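Local atomic coordinates of ectonucleotide pyrophosphatase/phosphodiesterase family member 5 (Mus musculus, PDB entry 5VEO), a protein that probably hydrolyses phosphodiester bonds of a restricted range of nucleotide substrates outside the cell, as a zinc-binding ectoenzyme of the nucleotide pyrophosphatase/phosphodiesterase family. Residues R152-K155 with I156-F160; D358-S361 with L362-L366. The protein carries 1 engineered substitution. All coordinates share one frame; numbering follows the deposited sequence. Where two conformers were deposited one is given.

Contact 1: residues R152-K155 with I156-F160; sequences RVAK and IIEWF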
ATOM      1  N   ARG A 152      17.059   2.972  -9.263  1.00 12.88           N
ATOM      2  CA  ARG A 152      16.531   3.168  -7.918  1.00 12.15           C
ATOM      3  C   ARG A 152      17.411   2.479  -6.890  1.00 11.58           C
ATOM      4  O   ARG A 152      17.728   3.059  -5.844  1.00 12.12           O
ATOM      5  CB  ARG A 152      15.091   2.644  -7.829  1.00 11.39           C
ATOM      6  CG  ARG A 152      14.149   3.383  -8.736  1.00 11.01           C
ATOM      7  CD  ARG A 152      12.718   2.820  -8.699  1.00  9.91           C
ATOM      8  NE  ARG A 152      12.007   3.131  -9.937  1.00 10.88           N
ATOM      9  CZ  ARG A 152      10.677   3.154 -10.077  1.00  9.29           C
ATOM     10  NH1 ARG A 152       9.874   2.933  -9.046  1.00  8.73           N
ATOM     11  NH2 ARG A 152      10.140   3.442 -11.255  1.00 11.75           N
ATOM     12  N   VAL A 153      17.822   1.238  -7.179  1.00 12.67           N
ATOM     13  CA  VAL A 153      18.727   0.510  -6.293  1.00 11.73           C
ATOM     14  C   VAL A 153      20.039   1.268  -6.138  1.00 11.22           C
ATOM     15  O   VAL A 153      20.585   1.383  -5.031  1.00 13.71           O
ATOM     16  CB  VAL A 153      18.956  -0.906  -6.834  1.00 12.12           C
ATOM     17  CG1 VAL A 153      20.093  -1.599  -6.109  1.00 13.08           C
ATOM     18  CG2 VAL A 153      17.665  -1.704  -6.681  1.00 12.57           C
ATOM     19  N   ALA A 154      20.570   1.779  -7.248  1.00 14.60           N
ATOM     20  CA  ALA A 154      21.850   2.479  -7.195  1.00 14.98           C
ATOM     21  C   ALA A 154      21.795   3.648  -6.225  1.00 13.29           C
ATOM     22  O   ALA A 154      22.728   3.858  -5.437  1.00 15.37           O
ATOM     23  CB  ALA A 154      22.248   2.950  -8.592  1.00 19.49           C
ATOM     24  N   LYS A 155      20.708   4.420  -6.259  1.00 12.30           N
ATOM     25  CA  LYS A 155      20.582   5.546  -5.340  1.00 14.81           C
ATOM     26  C   LYS A 155      20.507   5.072  -3.894  1.00 13.64           C
ATOM     27  O   LYS A 155      21.149   5.643  -3.004  1.00 14.58           O
ATOM     28  CB  LYS A 155      19.355   6.375  -5.702  1.00 15.03           C
ATOM     29  CG  LYS A 155      19.517   7.128  -7.000  1.00 17.00           C
ATOM     30  CD  LYS A 155      20.558   8.252  -6.787  1.00 24.31           C
ATOM     31  CE  LYS A 155      21.174   8.812  -8.045  1.00 37.52           C
ATOM     32  NZ  LYS A 155      22.377   9.611  -7.616  1.00 41.50           N
ATOM     33  N   ILE A 156      19.700   4.037  -3.631  1.00 13.86           N
ATOM     34  CA  ILE A 156      19.607   3.499  -2.281  1.00 13.13           C
ATOM     35  C   ILE A 156      20.988   3.100  -1.759  1.00 11.70           C
ATOM     36  O   ILE A 156      21.340   3.396  -0.611  1.00 13.93           O
ATOM     37  CB  ILE A 156      18.627   2.306  -2.263  1.00 13.88           C
ATOM     38  CG1 ILE A 156      17.195   2.814  -2.463  1.00 15.76           C
ATOM     39  CG2 ILE A 156      18.792   1.480  -0.986  1.00 17.02           C
ATOM     40  CD1 ILE A 156      16.582   3.524  -1.270  1.00 18.60           C
ATOM     41  N   ILE A 157      21.763   2.377  -2.574  1.00 13.93           N
ATOM     42  CA  ILE A 157      23.076   1.897  -2.146  1.00 16.32           C
ATOM     43  C   ILE A 157      24.000   3.078  -1.903  1.00 16.06           C
ATOM     44  O   ILE A 157      24.756   3.108  -0.920  1.00 15.07           O
ATOM     45  CB  ILE A 157      23.676   0.938  -3.197  1.00 19.38           C
ATOM     46  CG1 ILE A 157      22.817  -0.333  -3.410  1.00 22.87           C
ATOM     47  CG2 ILE A 157      25.137   0.572  -2.827  1.00 19.47           C
ATOM     48  CD1 ILE A 157      22.863  -1.284  -2.338  1.00 27.34           C
ATOM     49  N   GLU A 158      23.954   4.060  -2.801  1.00 16.98           N
ATOM     50  CA  GLU A 158      24.731   5.294  -2.627  1.00 16.08           C
ATOM     51  C   GLU A 158      24.398   5.975  -1.309  1.00 14.34           C
ATOM     52  O   GLU A 158      25.291   6.418  -0.576  1.00 20.58           O
ATOM     53  CB  GLU A 158      24.452   6.242  -3.781  1.00 17.89           C
ATOM     54  CG  GLU A 158      25.064   5.788  -5.069  1.00 25.60           C
ATOM     55  CD  GLU A 158      24.513   6.522  -6.275  1.00 30.15           C
ATOM     56  OE1 GLU A 158      23.809   7.553  -6.100  1.00 29.22           O
ATOM     57  OE2 GLU A 158      24.783   6.058  -7.404  1.00 38.40           O
ATOM     58  N   TRP A 159      23.112   6.058  -0.974  1.00 14.80           N
ATOM     59  CA  TRP A 159      22.718   6.746   0.245  1.00 14.44           C
ATOM     60  C   TRP A 159      23.147   5.987   1.500  1.00 14.42           C
ATOM     61  O   TRP A 159      23.529   6.613   2.500  1.00 15.54           O
ATOM     62  CB  TRP A 159      21.209   6.993   0.230  1.00 14.28           C
ATOM     63  CG  TRP A 159      20.778   7.905  -0.882  1.00 16.51           C
ATOM     64  CD1 TRP A 159      21.526   8.862  -1.523  1.00 18.44           C
ATOM     65  CD2 TRP A 159      19.491   7.930  -1.491  1.00 19.74           C
ATOM     66  NE1 TRP A 159      20.765   9.491  -2.478  1.00 18.71           N
ATOM     67  CE2 TRP A 159      19.517   8.916  -2.493  1.00 19.13           C
ATOM     68  CE3 TRP A 159      18.319   7.200  -1.288  1.00 17.45           C
ATOM     69  CZ2 TRP A 159      18.394   9.215  -3.269  1.00 17.08           C
ATOM     70  CZ3 TRP A 159      17.222   7.480  -2.065  1.00 17.17           C
ATOM     71  CH2 TRP A 159      17.262   8.482  -3.045  1.00 18.07           C
ATOM     72  N   PHE A 160      23.084   4.643   1.480  1.00 14.81           N
ATOM     73  CA  PHE A 160      23.522   3.871   2.639  1.00 14.95           C
ATOM     74  C   PHE A 160      25.032   3.978   2.868  1.00 14.21           C
ATOM     75  O   PHE A 160      25.500   3.667   3.974  1.00 16.02           O
ATOM     76  CB  PHE A 160      23.167   2.393   2.486  1.00 14.16           C
ATOM     77  CG  PHE A 160      21.798   2.034   3.007  1.00 14.16           C
ATOM     78  CD1 PHE A 160      21.516   2.110   4.359  1.00 15.64           C
ATOM     79  CD2 PHE A 160      20.808   1.603   2.148  1.00 16.53           C
ATOM     80  CE1 PHE A 160      20.268   1.771   4.848  1.00 17.11           C
ATOM     81  CE2 PHE A 160      19.541   1.265   2.636  1.00 16.69           C
ATOM     82  CZ  PHE A 160      19.276   1.363   3.973  1.00 15.13           C
TER
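Lys155 meets Trp159 with its stem and Glu158 with its tip. Its CB lies over the indole face, 4.0 Å from the centroid of the Trp159 six-membered ring and 17° off the ring normal. This is a CH-pi contact, with Trp159 CZ2 and CH2 the nearest ring atoms to CB. The backbone also covers the ring: Lys155 O stands 3.1 Å above the Trp159 ring plane, off centre, near the ring atoms CG and CD2. The same oxygen accepts the hydrogen bond from Trp159 N at 2.9 Å.

Beyond CB the lysine chain turns. CG sits beside the backbone N (chi1 -70°), and the chain then bends at chi2 (-70°), which brings the amine round to Glu158. The two side chains cross at a slant. Lys155 NZ reaches Glu158 OE1 at 2.9 Å in a salt bridge that uses the syn lone pair of that oxygen. The bridge joins residues i and i+3.

All of this runs along helix 149-160, part of the alpha/beta fold of the alkaline phosphatase superfamily. The helix packs on strands 120-123 and 168-173 of the mixed sheet, and its residues Val153 and Ile157 touch helix 190-210. Its regular backbone bonds include Ile157 N to Val153 O at 2.9 Å.

The side chains of Val153 and Ile157 run alongside each other in one direction, with Val153 CG1 4.0 Å from Ile157 CG1. Ile156 sends CG1 back along the helix, 3.4 Å from Arg152 O. That carbonyl takes the Ile156 N-H at 3.1 Å.

The Arg152 guanidinium leads away from the rest, with a salt bridge to Glu174 and hydrogen bonds to the carbonyls of Tyr172 and Val147, while the Trp159 ring stacks with Tyr139.

Contact 2: residues D358-S361 with L362-L366; sequences DLYS and LLCHL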
ATOM      1  N   ASP A 358       1.581  -3.210  12.295  1.00 13.81           N
ATOM      2  CA  ASP A 358       2.670  -3.536  13.207  1.00 14.99           C
ATOM      3  C   ASP A 358       4.046  -3.148  12.663  1.00 18.22           C
ATOM      4  O   ASP A 358       5.006  -3.056  13.446  1.00 18.22           O
ATOM      5  CB  ASP A 358       2.679  -5.035  13.522  1.00 17.42           C
ATOM      6  CG  ASP A 358       1.407  -5.520  14.184  1.00 23.65           C
ATOM      7  OD1 ASP A 358       0.787  -4.758  14.955  1.00 23.46           O
ATOM      8  OD2 ASP A 358       1.038  -6.703  13.935  1.00 30.63           O
ATOM      9  N   LEU A 359       4.184  -2.937  11.349  1.00 14.54           N
ATOM     10  CA  LEU A 359       5.516  -2.720  10.796  1.00 14.84           C
ATOM     11  C   LEU A 359       6.152  -1.459  11.379  1.00 12.96           C
ATOM     12  O   LEU A 359       7.345  -1.443  11.701  1.00 15.38           O
ATOM     13  CB  LEU A 359       5.468  -2.635   9.273  1.00 15.16           C
ATOM     14  CG  LEU A 359       6.847  -2.372   8.646  1.00 12.90           C
ATOM     15  CD1 LEU A 359       7.852  -3.438   9.038  1.00 17.61           C
ATOM     16  CD2 LEU A 359       6.757  -2.259   7.120  1.00 16.69           C
ATOM     17  N   TYR A 360       5.365  -0.399  11.525  1.00 12.91           N
ATOM     18  CA  TYR A 360       5.873   0.850  12.086  1.00 14.13           C
ATOM     19  C   TYR A 360       6.505   0.627  13.456  1.00 13.92           C
ATOM     20  O   TYR A 360       7.597   1.141  13.735  1.00 14.80           O
ATOM     21  CB  TYR A 360       4.727   1.847  12.168  1.00 13.62           C
ATOM     22  CG  TYR A 360       5.050   3.185  12.814  1.00 13.32           C
ATOM     23  CD1 TYR A 360       5.726   4.174  12.116  1.00 13.22           C
ATOM     24  CD2 TYR A 360       4.618   3.472  14.100  1.00 16.36           C
ATOM     25  CE1 TYR A 360       5.998   5.407  12.696  1.00 15.74           C
ATOM     26  CE2 TYR A 360       4.870   4.699  14.682  1.00 16.72           C
ATOM     27  CZ  TYR A 360       5.569   5.653  13.987  1.00 15.33           C
ATOM     28  OH  TYR A 360       5.806   6.859  14.588  1.00 17.86           O
ATOM     29  N   SER A 361       5.846  -0.151  14.320  1.00 15.63           N
ATOM     30  CA  SER A 361       6.387  -0.407  15.654  0.61 17.15           C
ATOM     31  C   SER A 361       7.698  -1.166  15.564  1.00 19.23           C
ATOM     32  O   SER A 361       8.636  -0.910  16.333  1.00 20.38           O
ATOM     33  CB  SER A 361       5.382  -1.218  16.479  0.61 19.25           C
ATOM     34  OG  SER A 361       4.147  -0.548  16.631  0.61 22.62           O
ATOM     35  N   LEU A 362       7.773  -2.109  14.623  1.00 17.26           N
ATOM     36  CA  LEU A 362       8.998  -2.863  14.397  1.00 17.77           C
ATOM     37  C   LEU A 362      10.116  -1.947  13.916  1.00 16.60           C
ATOM     38  O   LEU A 362      11.246  -2.020  14.412  1.00 17.82           O
ATOM     39  CB  LEU A 362       8.737  -3.971  13.375  1.00 17.84           C
ATOM     40  CG  LEU A 362       9.926  -4.830  12.959  1.00 20.38           C
ATOM     41  CD1 LEU A 362      10.475  -5.516  14.163  1.00 23.57           C
ATOM     42  CD2 LEU A 362       9.529  -5.861  11.902  1.00 21.36           C
ATOM     43  N   LEU A 363       9.815  -1.078  12.939  1.00 16.05           N
ATOM     44  CA  LEU A 363      10.810  -0.130  12.432  1.00 14.16           C
ATOM     45  C   LEU A 363      11.332   0.770  13.540  1.00 15.47           C
ATOM     46  O   LEU A 363      12.546   0.992  13.663  1.00 17.73           O
ATOM     47  CB  LEU A 363      10.213   0.734  11.320  1.00 13.74           C
ATOM     48  CG  LEU A 363       9.802   0.012  10.027  1.00 15.29           C
ATOM     49  CD1 LEU A 363       9.270   0.946   8.981  1.00 15.66           C
ATOM     50  CD2 LEU A 363      10.955  -0.763   9.442  1.00 20.37           C
ATOM     51  N   CYS A 364      10.422   1.341  14.329  1.00 17.16           N
ATOM     52  CA  CYS A 364      10.847   2.222  15.414  1.00 18.64           C
ATOM     53  C   CYS A 364      11.715   1.475  16.415  1.00 20.04           C
ATOM     54  O   CYS A 364      12.688   2.032  16.941  1.00 21.89           O
ATOM     55  CB  CYS A 364       9.630   2.837  16.105  1.00 18.39           C
ATOM     56  SG  CYS A 364       8.788   4.097  15.116  1.00 19.81           S
ATOM     57  N   HIS A 365      11.386   0.213  16.692  1.00 20.39           N
ATOM     58  CA  HIS A 365      12.225  -0.589  17.575  1.00 19.56           C
ATOM     59  C   HIS A 365      13.615  -0.788  16.981  1.00 20.03           C
ATOM     60  O   HIS A 365      14.629  -0.576  17.655  1.00 23.72           O
ATOM     61  CB  HIS A 365      11.567  -1.939  17.857  1.00 19.79           C
ATOM     62  CG  HIS A 365      12.420  -2.846  18.686  1.00 23.42           C
ATOM     63  ND1 HIS A 365      12.456  -2.777  20.062  1.00 29.59           N
ATOM     64  CD2 HIS A 365      13.299  -3.813  18.334  1.00 27.11           C
ATOM     65  CE1 HIS A 365      13.302  -3.681  20.524  1.00 30.34           C
ATOM     66  NE2 HIS A 365      13.838  -4.314  19.494  1.00 29.87           N
ATOM     67  N   LEU A 366      13.684  -1.205  15.716  1.00 18.80           N
ATOM     68  CA  LEU A 366      14.978  -1.464  15.099  1.00 20.08           C
ATOM     69  C   LEU A 366      15.842  -0.213  15.092  1.00 19.84           C
ATOM     70  O   LEU A 366      17.057  -0.285  15.310  1.00 23.57           O
ATOM     71  CB  LEU A 366      14.786  -1.976  13.675  1.00 22.05           C
ATOM     72  CG  LEU A 366      14.160  -3.359  13.585  1.00 19.56           C
ATOM     73  CD1 LEU A 366      13.757  -3.653  12.130  1.00 23.75           C
ATOM     74  CD2 LEU A 366      15.116  -4.410  14.107  1.00 27.06           C
TER
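Cys364 lays its sulfur over the face of the Tyr360 ring. The SG atom is 3.9 Å from the Tyr360 ring centroid and 16° off the ring normal. It is displaced toward the phenol end, and the nearest ring atom is Tyr360 CZ, 3.7 Å from SG. This is a sulfur-aromatic contact between residues i and i+4. The torsions bring the two groups together. Tyr360 points its ring away from the backbone N (chi1 176°), whereas Cys364 keeps SG beside its own N (chi1 -72°).

Leu359 makes the apolar part of the contact with two partners. Its side chain crosses that of Leu363 aslant, with Leu359 CG 4.0 Å from Leu363 CG. Its CD1 also meets Leu362 CD2 at 4.1 Å. Leu363 CG also packs against the carbonyl oxygen of Leu359, 3.3 Å from Leu359 O.

Backbone bonds fix these positions. Leu363 N donates to Leu359 O at 2.8 Å, and Cys364 N donates to Tyr360 O at 2.9 Å. The bond from His365 N to Ser361 O is 3.0 Å long.

Further out, Tyr360 OH is hydrogen-bonded to Leu372 N, which ties down the far end of the ring. Asp358 leads away from the contact, and its carboxylate accepts the backbone N-H groups of Ser377 and Asn355. Leu363 rests on Val16 and Val18 of strand 16-21 and on Ile109 of helix 109-115. Cutting Leu363 back to an alanine is likely to leave a gap beside Leu359 and to thin the packing on Val18 and Ile109.

Helix 359-366 is thus one of the helices packed on the central mixed sheet, as in the alpha/beta fold of the alkaline phosphatase superfamily.

The chain runs through strands 16-21, 45-51, 120-123 and 139-140 before it reaches contact 1. Contact 1 lies within helix 149-160, which leads on to strand 168-173. Contact 2 comes much later, in helix 359-366, after strand 349-355 at one edge of the mixed sheet. Each contact is local to one helix, and neither closes a loop. They follow in series and neither nest nor cross. The centres of contact 1 and contact 2 are about 22 Å apart, and the two do not touch. The common element is the mixed sheet. Both helices bind strands of it, and strands 168-173 and 16-21, one from each side of the pairing, are neighbours.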